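Local coordinates for protein putative dehydrogenase (Pseudomonas fluorescens, PDB 6UUG) that acts as the flavin-dependent monooxygenase component MsuC, which oxidises methanesulfinate in a two-component system of bacterial sulfur assimilation, at residues C246-F260 / R336-A350. Numbering follows the deposited sequence.
Sequences CLRPLIAQLTFTHMF and RGHLATAIATAKVAA
From L247 beside R336 to F260 beside A350, two helical segments run in the same general direction, their axes crossing at 31° and approaching to 9.0 Å; the CA atoms come closest at T257 and K347, 5.1 Å apart. At the N-terminal end, R336 reaches across to the start of the other helix and grips C246 O side-on: NH2, at 2.9 Å, is only slightly tilted from the carbonyl plane, whereas NE, at 3.1 Å, comes from above it. A bend at chi2 (-91°) turns the long chain to that carbonyl, and NH2 also pairs with the C-terminal carboxylate of S415. CD1 of L250 sits over one guanidinium face, toward the NE rim, while P249 CG meets its edge. The branched leucine L250 is a knob among R336, L339, A340 and I343; small A340 admits L250 CD2 to 3.6 Å from its CB. I343 spreads its two arms, CD1 against L250 CB and CG2 against Q253 CB.

Farther on, T257 is a knob among I343, A346, K347 and A350. Its hydroxyl donates to Q253 O within its own helix, satisfying a buried polar group, and T257 OG1 makes a close van der Waals contact with K347 CB. K347, extended to CE, passes CE obliquely by F260 CE2 at 3.7 Å; a bend at chi4 (-128°) turns NZ to Q253 OE1, a 3.2 Å hydrogen bond, and to a salt bridge with D390. A350 CB packs against F260 CB.

This buried pair belongs to the C-terminal helical bundle of the acyl-CoA dehydrogenase fold, where helix 294-327 packs on T257 and L339, and helix 392-405 and W304 of the second subunit on T341 and T345; helix 85-96, from the N-terminal part, covers L254.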
loop_
_atom_site.group_PDB
_atom_site.type_symbol
_atom_site.label_atom_id
_atom_site.label_comp_id
_atom_site.label_asym_id
_atom_site.label_seq_id
_atom_site.Cartn_x
_atom_site.Cartn_y
_atom_site.Cartn_z
ATOM N N CYS A 246 -21.056 -30.077 -0.432
ATOM C CA CYS A 246 -19.860 -29.246 -0.520
ATOM C C CYS A 246 -20.126 -27.794 -0.162
ATOM O O CYS A 246 -19.193 -26.979 -0.220
ATOM C CB CYS A 246 -19.260 -29.350 -1.922
ATOM S SG CYS A 246 -18.415 -30.965 -2.204
ATOM N N LEU A 247 -21.354 -27.434 0.220
ATOM C CA LEU A 247 -21.544 -26.120 0.824
ATOM C C LEU A 247 -20.955 -26.028 2.223
ATOM O O LEU A 247 -20.750 -24.916 2.715
ATOM C CB LEU A 247 -23.022 -25.750 0.899
ATOM C CG LEU A 247 -23.774 -25.448 -0.388
ATOM C CD1 LEU A 247 -25.242 -25.191 -0.029
ATOM C CD2 LEU A 247 -23.191 -24.295 -1.192
ATOM N N ARG A 248 -20.674 -27.156 2.875
ATOM C CA ARG A 248 -20.211 -27.096 4.262
ATOM C C ARG A 248 -18.951 -26.253 4.428
ATOM O O ARG A 248 -18.936 -25.371 5.303
ATOM C CB ARG A 248 -20.006 -28.520 4.800
ATOM C CG ARG A 248 -19.904 -28.606 6.326
ATOM C CD ARG A 248 -18.503 -28.448 6.855
ATOM N NE ARG A 248 -18.521 -28.559 8.307
ATOM C CZ ARG A 248 -17.516 -28.238 9.115
ATOM N NH1 ARG A 248 -16.369 -27.784 8.625
ATOM N NH2 ARG A 248 -17.668 -28.375 10.425
ATOM N N PRO A 249 -17.876 -26.453 3.661
ATOM C CA PRO A 249 -16.706 -25.578 3.854
ATOM C C PRO A 249 -16.984 -24.129 3.493
ATOM O O PRO A 249 -16.355 -23.230 4.067
ATOM C CB PRO A 249 -15.643 -26.201 2.935
ATOM C CG PRO A 249 -16.428 -26.951 1.897
ATOM C CD PRO A 249 -17.625 -27.481 2.633
ATOM N N LEU A 250 -17.910 -23.879 2.567
ATOM C CA LEU A 250 -18.226 -22.510 2.180
ATOM C C LEU A 250 -18.979 -21.788 3.293
ATOM O O LEU A 250 -18.764 -20.590 3.518
ATOM C CB LEU A 250 -19.018 -22.510 0.869
ATOM C CG LEU A 250 -18.353 -23.216 -0.319
ATOM C CD1 LEU A 250 -19.156 -23.004 -1.594
ATOM C CD2 LEU A 250 -16.925 -22.677 -0.501
ATOM N N ILE A 251 -19.874 -22.497 3.990
ATOM C CA ILE A 251 -20.515 -21.929 5.171
ATOM C C ILE A 251 -19.465 -21.584 6.227
ATOM O O ILE A 251 -19.509 -20.513 6.840
ATOM C CB ILE A 251 -21.584 -22.895 5.714
ATOM C CG1 ILE A 251 -22.750 -22.980 4.721
ATOM C CG2 ILE A 251 -22.079 -22.442 7.100
ATOM C CD1 ILE A 251 -23.651 -24.207 4.959
ATOM N N ALA A 252 -18.501 -22.477 6.447
ATOM C CA ALA A 252 -17.421 -22.176 7.391
ATOM C C ALA A 252 -16.649 -20.924 6.977
ATOM O O ALA A 252 -16.426 -20.026 7.797
ATOM C CB ALA A 252 -16.480 -23.378 7.515
ATOM N N GLN A 253 -16.236 -20.850 5.704
ATOM C CA GLN A 253 -15.490 -19.691 5.214
ATOM C C GLN A 253 -16.295 -18.405 5.338
ATOM O O GLN A 253 -15.757 -17.370 5.744
ATOM C CB GLN A 253 -15.084 -19.907 3.757
ATOM C CG GLN A 253 -14.054 -21.015 3.576
ATOM C CD GLN A 253 -12.672 -20.581 4.037
ATOM O OE1 GLN A 253 -12.200 -19.508 3.662
ATOM N NE2 GLN A 253 -12.026 -21.405 4.872
ATOM N N LEU A 254 -17.582 -18.442 4.979
ATOM C CA LEU A 254 -18.391 -17.232 5.078
ATOM C C LEU A 254 -18.719 -16.878 6.531
ATOM O O LEU A 254 -18.953 -15.701 6.835
ATOM C CB LEU A 254 -19.672 -17.394 4.229
ATOM C CG LEU A 254 -20.494 -16.119 3.992
ATOM C CD1 LEU A 254 -19.630 -15.015 3.430
ATOM C CD2 LEU A 254 -21.670 -16.393 3.041
ATOM N N THR A 255 -18.710 -17.856 7.441
ATOM C CA THR A 255 -18.873 -17.552 8.864
ATOM C C THR A 255 -17.690 -16.739 9.374
ATOM O O THR A 255 -17.873 -15.692 10.009
ATOM C CB THR A 255 -19.038 -18.851 9.664
ATOM O OG1 THR A 255 -20.254 -19.508 9.267
ATOM C CG2 THR A 255 -19.084 -18.573 11.169
ATOM N N PHE A 256 -16.465 -17.198 9.076
ATOM C CA PHE A 256 -15.272 -16.413 9.397
ATOM C C PHE A 256 -15.346 -15.034 8.771
ATOM O O PHE A 256 -14.999 -14.037 9.408
ATOM C CB PHE A 256 -14.004 -17.113 8.897
ATOM C CG PHE A 256 -13.521 -18.207 9.793
ATOM C CD1 PHE A 256 -13.213 -17.942 11.116
ATOM C CD2 PHE A 256 -13.320 -19.482 9.298
ATOM C CE1 PHE A 256 -12.750 -18.951 11.949
ATOM C CE2 PHE A 256 -12.856 -20.496 10.122
ATOM C CZ PHE A 256 -12.572 -20.226 11.452
ATOM N N THR A 257 -15.787 -14.967 7.509
ATOM C CA THR A 257 -15.821 -13.695 6.795
ATOM C C THR A 257 -16.741 -12.700 7.491
ATOM O O THR A 257 -16.393 -11.522 7.627
ATOM C CB THR A 257 -16.259 -13.904 5.341
ATOM O OG1 THR A 257 -15.317 -14.749 4.667
ATOM C CG2 THR A 257 -16.312 -12.566 4.598
ATOM N N HIS A 258 -17.932 -13.149 7.911
ATOM C CA HIS A 258 -18.835 -12.260 8.640
ATOM C C HIS A 258 -18.227 -11.818 9.965
ATOM O O HIS A 258 -18.459 -10.685 10.413
ATOM C CB HIS A 258 -20.186 -12.948 8.873
ATOM C CG HIS A 258 -21.109 -12.865 7.704
ATOM N ND1 HIS A 258 -20.937 -13.604 6.557
ATOM C CD2 HIS A 258 -22.221 -12.110 7.508
ATOM C CE1 HIS A 258 -21.910 -13.314 5.703
ATOM N NE2 HIS A 258 -22.704 -12.410 6.259
ATOM N N MET A 259 -17.479 -12.712 10.627
ATOM C CA MET A 259 -16.751 -12.341 11.842
ATOM C C MET A 259 -15.756 -11.223 11.562
ATOM O O MET A 259 -15.648 -10.257 12.335
ATOM C CB MET A 259 -16.004 -13.552 12.421
ATOM C CG MET A 259 -16.856 -14.630 13.057
ATOM S SD MET A 259 -15.898 -16.147 13.377
ATOM C CE MET A 259 -14.486 -15.494 14.259
ATOM N N PHE A 260 -14.975 -11.371 10.480
ATOM C CA PHE A 260 -13.968 -10.376 10.133
ATOM C C PHE A 260 -14.595 -9.006 9.913
ATOM O O PHE A 260 -14.067 -7.985 10.369
ATOM C CB PHE A 260 -13.211 -10.795 8.862
ATOM C CG PHE A 260 -12.422 -12.090 8.973
ATOM C CD1 PHE A 260 -12.269 -12.756 10.176
ATOM C CD2 PHE A 260 -11.832 -12.635 7.829
ATOM C CE1 PHE A 260 -11.529 -13.962 10.249
ATOM C CE2 PHE A 260 -11.106 -13.828 7.900
ATOM C CZ PHE A 260 -10.958 -14.480 9.110
ATOM N N ARG A 336 -22.140 -23.882 -7.147
ATOM C CA ARG A 336 -21.282 -23.987 -5.965
ATOM C C ARG A 336 -19.960 -23.256 -6.189
ATOM O O ARG A 336 -19.482 -22.535 -5.307
ATOM C CB ARG A 336 -21.024 -25.462 -5.628
ATOM C CG ARG A 336 -20.362 -25.699 -4.273
ATOM C CD ARG A 336 -18.836 -25.718 -4.365
ATOM N NE ARG A 336 -18.285 -26.066 -3.062
ATOM C CZ ARG A 336 -17.023 -25.902 -2.699
ATOM N NH1 ARG A 336 -16.134 -25.391 -3.551
ATOM N NH2 ARG A 336 -16.659 -26.246 -1.470
ATOM N N GLY A 337 -19.344 -23.454 -7.355
ATOM C CA GLY A 337 -18.051 -22.825 -7.619
ATOM C C GLY A 337 -18.121 -21.310 -7.654
ATOM O O GLY A 337 -17.231 -20.625 -7.134
ATOM N N HIS A 338 -19.156 -20.763 -8.290
ATOM C CA HIS A 338 -19.320 -19.309 -8.313
ATOM C C HIS A 338 -19.541 -18.759 -6.911
ATOM O O HIS A 338 -19.040 -17.679 -6.576
ATOM C CB HIS A 338 -20.470 -18.922 -9.246
ATOM C CG HIS A 338 -20.111 -19.038 -10.695
ATOM N ND1 HIS A 338 -20.109 -20.239 -11.368
ATOM C CD2 HIS A 338 -19.689 -18.110 -11.586
ATOM C CE1 HIS A 338 -19.727 -20.045 -12.617
ATOM N NE2 HIS A 338 -19.470 -18.761 -12.776
ATOM N N LEU A 339 -20.295 -19.480 -6.075
ATOM C CA LEU A 339 -20.420 -19.084 -4.673
ATOM C C LEU A 339 -19.061 -19.102 -3.977
ATOM O O LEU A 339 -18.713 -18.171 -3.244
ATOM C CB LEU A 339 -21.400 -20.009 -3.939
ATOM C CG LEU A 339 -21.540 -19.792 -2.428
ATOM C CD1 LEU A 339 -22.012 -18.377 -2.089
ATOM C CD2 LEU A 339 -22.493 -20.836 -1.806
ATOM N N ALA A 340 -18.301 -20.180 -4.167
ATOM C CA ALA A 340 -16.988 -20.282 -3.538
ATOM C C ALA A 340 -16.092 -19.098 -3.907
ATOM O O ALA A 340 -15.392 -18.546 -3.045
ATOM C CB ALA A 340 -16.327 -21.601 -3.937
ATOM N N THR A 341 -16.091 -18.707 -5.184
ATOM C CA THR A 341 -15.294 -17.559 -5.616
ATOM C C THR A 341 -15.776 -16.274 -4.952
ATOM O O THR A 341 -14.963 -15.459 -4.495
ATOM C CB THR A 341 -15.350 -17.434 -7.138
ATOM O OG1 THR A 341 -14.775 -18.608 -7.723
ATOM C CG2 THR A 341 -14.575 -16.210 -7.618
ATOM N N ALA A 342 -17.095 -16.085 -4.866
ATOM C CA ALA A 342 -17.626 -14.872 -4.247
ATOM C C ALA A 342 -17.265 -14.791 -2.767
ATOM O O ALA A 342 -16.994 -13.701 -2.244
ATOM C CB ALA A 342 -19.151 -14.819 -4.417
ATOM N N ILE A 343 -17.299 -15.925 -2.062
ATOM C CA ILE A 343 -16.948 -15.940 -0.640
ATOM C C ILE A 343 -15.461 -15.651 -0.458
ATOM O O ILE A 343 -15.055 -14.882 0.426
ATOM C CB ILE A 343 -17.324 -17.292 -0.003
ATOM C CG1 ILE A 343 -18.847 -17.447 0.088
ATOM C CG2 ILE A 343 -16.690 -17.409 1.390
ATOM C CD1 ILE A 343 -19.300 -18.930 0.323
ATOM N N ALA A 344 -14.621 -16.300 -1.264
ATOM C CA ALA A 344 -13.181 -16.070 -1.126
ATOM C C ALA A 344 -12.827 -14.626 -1.424
ATOM O O ALA A 344 -11.955 -14.051 -0.766
ATOM C CB ALA A 344 -12.394 -17.001 -2.051
ATOM N N THR A 345 -13.510 -14.020 -2.402
ATOM C CA THR A 345 -13.290 -12.612 -2.721
ATOM C C THR A 345 -13.630 -11.734 -1.523
ATOM O O THR A 345 -12.859 -10.839 -1.149
ATOM C CB THR A 345 -14.152 -12.232 -3.934
ATOM O OG1 THR A 345 -13.725 -12.982 -5.081
ATOM C CG2 THR A 345 -14.043 -10.756 -4.245
ATOM N N ALA A 346 -14.787 -11.988 -0.902
ATOM C CA ALA A 346 -15.184 -11.243 0.295
ATOM C C ALA A 346 -14.219 -11.474 1.452
ATOM O O ALA A 346 -13.897 -10.537 2.198
ATOM C CB ALA A 346 -16.611 -11.630 0.707
ATOM N N LYS A 347 -13.753 -12.716 1.627
ATOM C CA LYS A 347 -12.852 -13.025 2.733
ATOM C C LYS A 347 -11.518 -12.311 2.584
ATOM O O LYS A 347 -10.974 -11.797 3.576
ATOM C CB LYS A 347 -12.644 -14.543 2.831
ATOM C CG LYS A 347 -11.996 -14.944 4.171
ATOM C CD LYS A 347 -11.994 -16.448 4.418
ATOM C CE LYS A 347 -11.166 -16.780 5.671
ATOM N NZ LYS A 347 -10.160 -17.829 5.390
ATOM N N VAL A 348 -10.954 -12.273 1.366
ATOM C CA VAL A 348 -9.694 -11.554 1.172
ATOM C C VAL A 348 -9.863 -10.078 1.527
ATOM O O VAL A 348 -9.052 -9.498 2.264
ATOM C CB VAL A 348 -9.178 -11.741 -0.264
ATOM C CG1 VAL A 348 -7.975 -10.833 -0.518
ATOM C CG2 VAL A 348 -8.765 -13.198 -0.455
ATOM N N ALA A 349 -10.944 -9.454 1.045
ATOM C CA ALA A 349 -11.169 -8.043 1.343
ATOM C C ALA A 349 -11.381 -7.823 2.833
ATOM O O ALA A 349 -10.781 -6.912 3.427
ATOM C CB ALA A 349 -12.369 -7.510 0.558
ATOM N N ALA A 350 -12.223 -8.646 3.460
ATOM C CA ALA A 350 -12.475 -8.470 4.891
ATOM C C ALA A 350 -11.202 -8.667 5.696
ATOM O O ALA A 350 -10.964 -7.951 6.670
ATOM C CB ALA A 350 -13.547 -9.436 5.380
HETATM O O HOH W 1 -13.215 -6.768 7.739
#